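Local atomic coordinates of serine protease pet (Escherichia coli, PDB entry 4OM9), a protein that acts as a secreted serine-protease enterotoxin of enteroaggregative strains, an autotransporter passenger domain whose likely host-cell target is the cytoskeletal protein alpha-fodrin. Residues N437-K442 with S464-N469; R482-L487 with S506-N511. One frame throughout, in Å; residues are numbered along the deposited sequence.

Contact 1 (N437-K442 with S464-N469); sequences NQTFKK and SVNNQN
Thr439 and Phe440 run parallel to Ser464 and Val465, strand against strand, as adjacent rungs of a right-handed beta-helix: Ser464 N donates to Gln438 O at 3.0 Å, Phe440 N to Ser464 O at 2.8 Å, and Asn466 N to Phe440 O. Threonine and serine, short and polar, suit the outer face, where Thr439 OG1 lies 3.7 Å from Ser464 CB. With OG anti to its carbonyl carbon (chi1 -56°), Ser464 reaches a water at 2.6 Å, which in turn gives a weak bond to Gln438 O. Phenylalanine and valine face the interior; Ser464 O sits at the edge of the Phe440 ring, which packs on Ala420, while Val465 meets Leu483 and Leu496. Gln438 folds back so that NE2 donates to Thr439 O from above the carbonyl plane, giving a peptide oxygen a side-chain partner. Regular pairing stops where Lys441 adopts helical backbone angles. Its chain, bent at the second and fourth torsions, crosses Gln468 obliquely, with NZ 3.7 Å from OE1 of Gln468. Asparagine fits the turn that follows: Asn467 CB lies 3.3 Å from Lys441 O, and ND2 donates almost straight to Asn469 O at 2.8 Å, with that oxygen in the amide plane of Asn467.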
# COMPACT_ATOMS: atom_id res chain seq x y z
N ASN A 437 -12.64 4.68 -22.68
CA ASN A 437 -13.24 3.91 -21.59
C ASN A 437 -12.98 2.43 -21.84
O ASN A 437 -13.17 1.96 -22.96
CB ASN A 437 -14.75 4.17 -21.47
CG ASN A 437 -15.11 5.66 -21.26
OD1 ASN A 437 -14.36 6.42 -20.65
ND2 ASN A 437 -16.28 6.06 -21.76
N GLN A 438 -12.55 1.70 -20.83
CA GLN A 438 -12.33 0.27 -20.99
C GLN A 438 -12.94 -0.53 -19.85
O GLN A 438 -12.90 -0.12 -18.69
CB GLN A 438 -10.83 -0.05 -21.08
CG GLN A 438 -10.55 -1.57 -21.19
CD GLN A 438 -10.95 -2.16 -22.56
OE1 GLN A 438 -10.68 -1.56 -23.61
NE2 GLN A 438 -11.59 -3.35 -22.54
N THR A 439 -13.50 -1.67 -20.20
CA THR A 439 -14.16 -2.55 -19.26
C THR A 439 -13.42 -3.86 -19.14
O THR A 439 -13.05 -4.45 -20.15
CB THR A 439 -15.60 -2.85 -19.69
OG1 THR A 439 -16.33 -1.62 -19.82
CG2 THR A 439 -16.27 -3.79 -18.70
N PHE A 440 -13.21 -4.30 -17.91
CA PHE A 440 -12.72 -5.63 -17.65
C PHE A 440 -13.69 -6.35 -16.72
O PHE A 440 -14.17 -5.78 -15.74
CB PHE A 440 -11.33 -5.62 -16.99
CG PHE A 440 -10.28 -4.81 -17.70
CD1 PHE A 440 -10.24 -3.44 -17.58
CD2 PHE A 440 -9.25 -5.45 -18.40
CE1 PHE A 440 -9.25 -2.70 -18.20
CE2 PHE A 440 -8.24 -4.73 -19.01
CZ PHE A 440 -8.25 -3.34 -18.91
N LYS A 441 -13.98 -7.60 -17.02
CA LYS A 441 -14.50 -8.49 -16.01
C LYS A 441 -13.42 -8.61 -14.91
O LYS A 441 -13.73 -8.57 -13.72
CB LYS A 441 -14.82 -9.84 -16.63
CG LYS A 441 -15.67 -10.75 -15.79
CD LYS A 441 -17.09 -10.84 -16.34
CE LYS A 441 -17.77 -12.12 -15.83
NZ LYS A 441 -17.47 -12.38 -14.38
N LYS A 442 -12.16 -8.76 -15.34
CA LYS A 442 -10.99 -8.90 -14.46
C LYS A 442 -9.73 -8.36 -15.14
O LYS A 442 -9.50 -8.64 -16.32
CB LYS A 442 -10.77 -10.36 -14.06
CG LYS A 442 -11.66 -10.85 -12.93
CD LYS A 442 -11.33 -12.28 -12.51
CE LYS A 442 -11.86 -13.30 -13.52
NZ LYS A 442 -12.01 -14.65 -12.89
N SER A 464 -13.92 0.41 -15.94
CA SER A 464 -14.95 -0.42 -15.33
C SER A 464 -14.40 -1.82 -15.01
O SER A 464 -13.80 -2.49 -15.87
CB SER A 464 -16.18 -0.52 -16.24
OG SER A 464 -16.69 0.77 -16.58
N VAL A 465 -14.60 -2.26 -13.78
CA VAL A 465 -14.22 -3.62 -13.40
C VAL A 465 -15.42 -4.27 -12.79
O VAL A 465 -15.85 -3.87 -11.71
CB VAL A 465 -13.07 -3.66 -12.39
CG1 VAL A 465 -12.66 -5.10 -12.12
CG2 VAL A 465 -11.90 -2.82 -12.88
N ASN A 466 -15.99 -5.25 -13.47
CA ASN A 466 -17.27 -5.78 -13.04
C ASN A 466 -17.25 -7.28 -12.80
O ASN A 466 -18.17 -7.99 -13.18
CB ASN A 466 -18.38 -5.41 -14.03
CG ASN A 466 -18.09 -5.85 -15.42
OD1 ASN A 466 -17.08 -6.53 -15.66
ND2 ASN A 466 -18.96 -5.50 -16.37
N ASN A 467 -16.20 -7.75 -12.15
CA ASN A 467 -16.19 -9.10 -11.61
C ASN A 467 -17.43 -9.43 -10.76
O ASN A 467 -17.97 -8.58 -10.03
CB ASN A 467 -14.94 -9.30 -10.77
CG ASN A 467 -14.82 -8.26 -9.69
OD1 ASN A 467 -14.67 -7.07 -9.97
ND2 ASN A 467 -14.89 -8.70 -8.42
N GLN A 468 -17.87 -10.68 -10.85
CA GLN A 468 -19.04 -11.15 -10.12
C GLN A 468 -18.63 -12.04 -8.95
O GLN A 468 -19.46 -12.44 -8.13
CB GLN A 468 -19.99 -11.89 -11.06
CG GLN A 468 -20.48 -11.05 -12.22
CD GLN A 468 -21.51 -11.78 -13.08
OE1 GLN A 468 -21.20 -12.27 -14.16
NE2 GLN A 468 -22.74 -11.85 -12.59
N ASN A 469 -17.34 -12.35 -8.89
CA ASN A 469 -16.82 -13.15 -7.81
C ASN A 469 -15.61 -12.47 -7.24
O ASN A 469 -15.16 -11.46 -7.77
CB ASN A 469 -16.45 -14.55 -8.29
CG ASN A 469 -17.46 -15.13 -9.25
OD1 ASN A 469 -17.14 -15.39 -10.42
ND2 ASN A 469 -18.68 -15.34 -8.77
O HOH W 1 -15.66 2.00 -18.62

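Contact 2 (R482-L487 with S506-N511); sequences RLEHHL and SISIKN
Leu483 meets Ile507, and His485 meets Ile509, along two almost exactly parallel strands on successive rungs of the beta-helix; the strand axes approach to 4.7 Å. Backbone bonds such as Ser508 N to Leu483 O and His485 N to Ser508 O join them. The interior side is tight. Leu483 CB touches Ile507 CG1 at 4.1 Å and His485 CB touches Ile509 CD1 at 3.9 Å; Leu483, Ile507 and Ile509 supply branched apolar chains beside the imidazole of His485, and Leu586 of the next rung touches both isoleucines. Buried His485 has both ring nitrogens bonded to carbonyl oxygens, of Val465 and Ala494, which would suit a protonated ring. The outer side is more open and polar. Arg482, extended from CG to NE, forms a salt bridge from NE to Glu484 OE2 and turns NH1 to Ser506 OG at 3.1 Å, a bent bond with the hydroxyl oxygen 24° out of the guanidinium plane. Farther along, Glu484 CB lies over one face of the His486 ring and Lys510 CE over the opposite one in a CH-pi contact, both offset toward the rim. Beyond the last backbone bond, Leu487 N to Lys510 O, Asn511, tolerating positive phi (73°), takes over: ND2 donates to Leu487 O at 2.9 Å, with the oxygen in the amide plane.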
# COMPACT_ATOMS: atom_id res chain seq x y z
N ARG A 482 -11.58 7.43 -13.92
CA ARG A 482 -12.65 7.18 -12.97
C ARG A 482 -12.86 5.69 -12.94
O ARG A 482 -12.86 5.04 -13.99
CB ARG A 482 -13.93 7.91 -13.36
CG ARG A 482 -15.20 7.32 -12.78
CD ARG A 482 -16.40 8.08 -13.32
NE ARG A 482 -17.68 7.46 -12.97
CZ ARG A 482 -18.43 7.82 -11.93
NH1 ARG A 482 -18.03 8.79 -11.12
NH2 ARG A 482 -19.58 7.21 -11.72
N LEU A 483 -12.99 5.14 -11.73
CA LEU A 483 -13.12 3.69 -11.54
C LEU A 483 -14.53 3.32 -11.13
O LEU A 483 -15.04 3.89 -10.17
CB LEU A 483 -12.15 3.21 -10.48
CG LEU A 483 -12.25 1.74 -10.06
CD1 LEU A 483 -11.99 0.81 -11.21
CD2 LEU A 483 -11.25 1.45 -8.98
N GLU A 484 -15.14 2.36 -11.83
CA GLU A 484 -16.49 1.93 -11.52
C GLU A 484 -16.60 0.43 -11.30
O GLU A 484 -16.16 -0.35 -12.12
CB GLU A 484 -17.46 2.35 -12.64
CG GLU A 484 -17.52 3.85 -12.85
CD GLU A 484 -18.54 4.28 -13.88
OE1 GLU A 484 -19.19 3.41 -14.49
OE2 GLU A 484 -18.68 5.51 -14.08
N HIS A 485 -17.21 0.03 -10.21
CA HIS A 485 -17.52 -1.38 -9.98
C HIS A 485 -19.06 -1.51 -9.89
O HIS A 485 -19.60 -1.59 -8.81
CB HIS A 485 -16.80 -1.86 -8.71
CG HIS A 485 -17.03 -3.30 -8.36
ND1 HIS A 485 -16.94 -4.32 -9.28
CD2 HIS A 485 -17.29 -3.89 -7.17
CE1 HIS A 485 -17.16 -5.48 -8.68
NE2 HIS A 485 -17.37 -5.25 -7.40
N HIS A 486 -19.74 -1.49 -11.05
CA HIS A 486 -21.21 -1.52 -11.13
C HIS A 486 -21.76 -2.86 -11.59
O HIS A 486 -21.31 -3.43 -12.60
CB HIS A 486 -21.71 -0.46 -12.10
CG HIS A 486 -21.35 0.95 -11.73
ND1 HIS A 486 -21.68 2.02 -12.52
CD2 HIS A 486 -20.69 1.44 -10.65
CE1 HIS A 486 -21.25 3.14 -11.94
NE2 HIS A 486 -20.64 2.81 -10.81
N LEU A 487 -22.76 -3.37 -10.88
CA LEU A 487 -23.48 -4.54 -11.35
C LEU A 487 -24.96 -4.23 -11.40
O LEU A 487 -25.43 -3.34 -10.69
CB LEU A 487 -23.18 -5.75 -10.48
CG LEU A 487 -21.85 -6.41 -10.85
CD1 LEU A 487 -21.50 -7.52 -9.91
CD2 LEU A 487 -21.96 -6.96 -12.25
N SER A 506 -12.44 9.79 -9.19
CA SER A 506 -13.56 9.36 -8.37
C SER A 506 -13.74 7.87 -8.52
O SER A 506 -13.15 7.24 -9.39
CB SER A 506 -14.86 10.08 -8.75
OG SER A 506 -15.29 9.72 -10.05
N ILE A 507 -14.56 7.30 -7.64
CA ILE A 507 -14.81 5.87 -7.63
C ILE A 507 -16.28 5.66 -7.37
O ILE A 507 -16.85 6.26 -6.46
CB ILE A 507 -13.98 5.13 -6.55
CG1 ILE A 507 -12.48 5.19 -6.86
CG2 ILE A 507 -14.42 3.69 -6.45
CD1 ILE A 507 -11.60 4.66 -5.71
N SER A 508 -16.91 4.80 -8.17
CA SER A 508 -18.33 4.57 -8.01
C SER A 508 -18.62 3.08 -7.94
O SER A 508 -18.15 2.30 -8.76
CB SER A 508 -19.11 5.22 -9.14
OG SER A 508 -20.24 4.45 -9.46
N ILE A 509 -19.42 2.72 -6.94
CA ILE A 509 -19.71 1.35 -6.58
C ILE A 509 -21.20 1.13 -6.48
O ILE A 509 -21.86 1.78 -5.68
CB ILE A 509 -19.12 1.00 -5.23
CG1 ILE A 509 -17.72 1.58 -5.08
CG2 ILE A 509 -19.13 -0.49 -5.03
CD1 ILE A 509 -16.70 0.87 -5.90
N LYS A 510 -21.74 0.21 -7.26
CA LYS A 510 -23.16 -0.08 -7.22
C LYS A 510 -23.37 -1.58 -7.21
O LYS A 510 -22.83 -2.29 -8.07
CB LYS A 510 -23.88 0.55 -8.41
CG LYS A 510 -23.82 2.06 -8.42
CD LYS A 510 -24.35 2.65 -9.72
CE LYS A 510 -23.71 4.01 -9.97
NZ LYS A 510 -24.67 5.03 -10.45
N ASN A 511 -24.09 -2.04 -6.19
CA ASN A 511 -24.61 -3.40 -6.11
C ASN A 511 -23.57 -4.50 -5.83
O ASN A 511 -23.95 -5.66 -5.72
CB ASN A 511 -25.38 -3.74 -7.41
CG ASN A 511 -26.81 -3.16 -7.41
OD1 ASN A 511 -27.42 -3.00 -6.36
ND2 ASN A 511 -27.33 -2.85 -8.60

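Overall arrangement
Contacts 1 and 2 follow one another along the chain, the first closing before the second opens, and their centres lie about 10 Å apart on the same side of the chain's centre. Strand 438-440 pairs with 461-465, that strand with 481-486, and that in turn with 506-510, making four consecutive rungs on one side of the beta-helix stalk. The middle joint is direct: Val465 N probably bonds to Glu484 O at 3.0 Å, and Asn467 OD1 packs at 3.2 Å from His485 CE1. Each rung pairs edge to edge with the next, so the two contacts are successive samples of the parallel stacking that builds the long stalk of this autotransporter passenger.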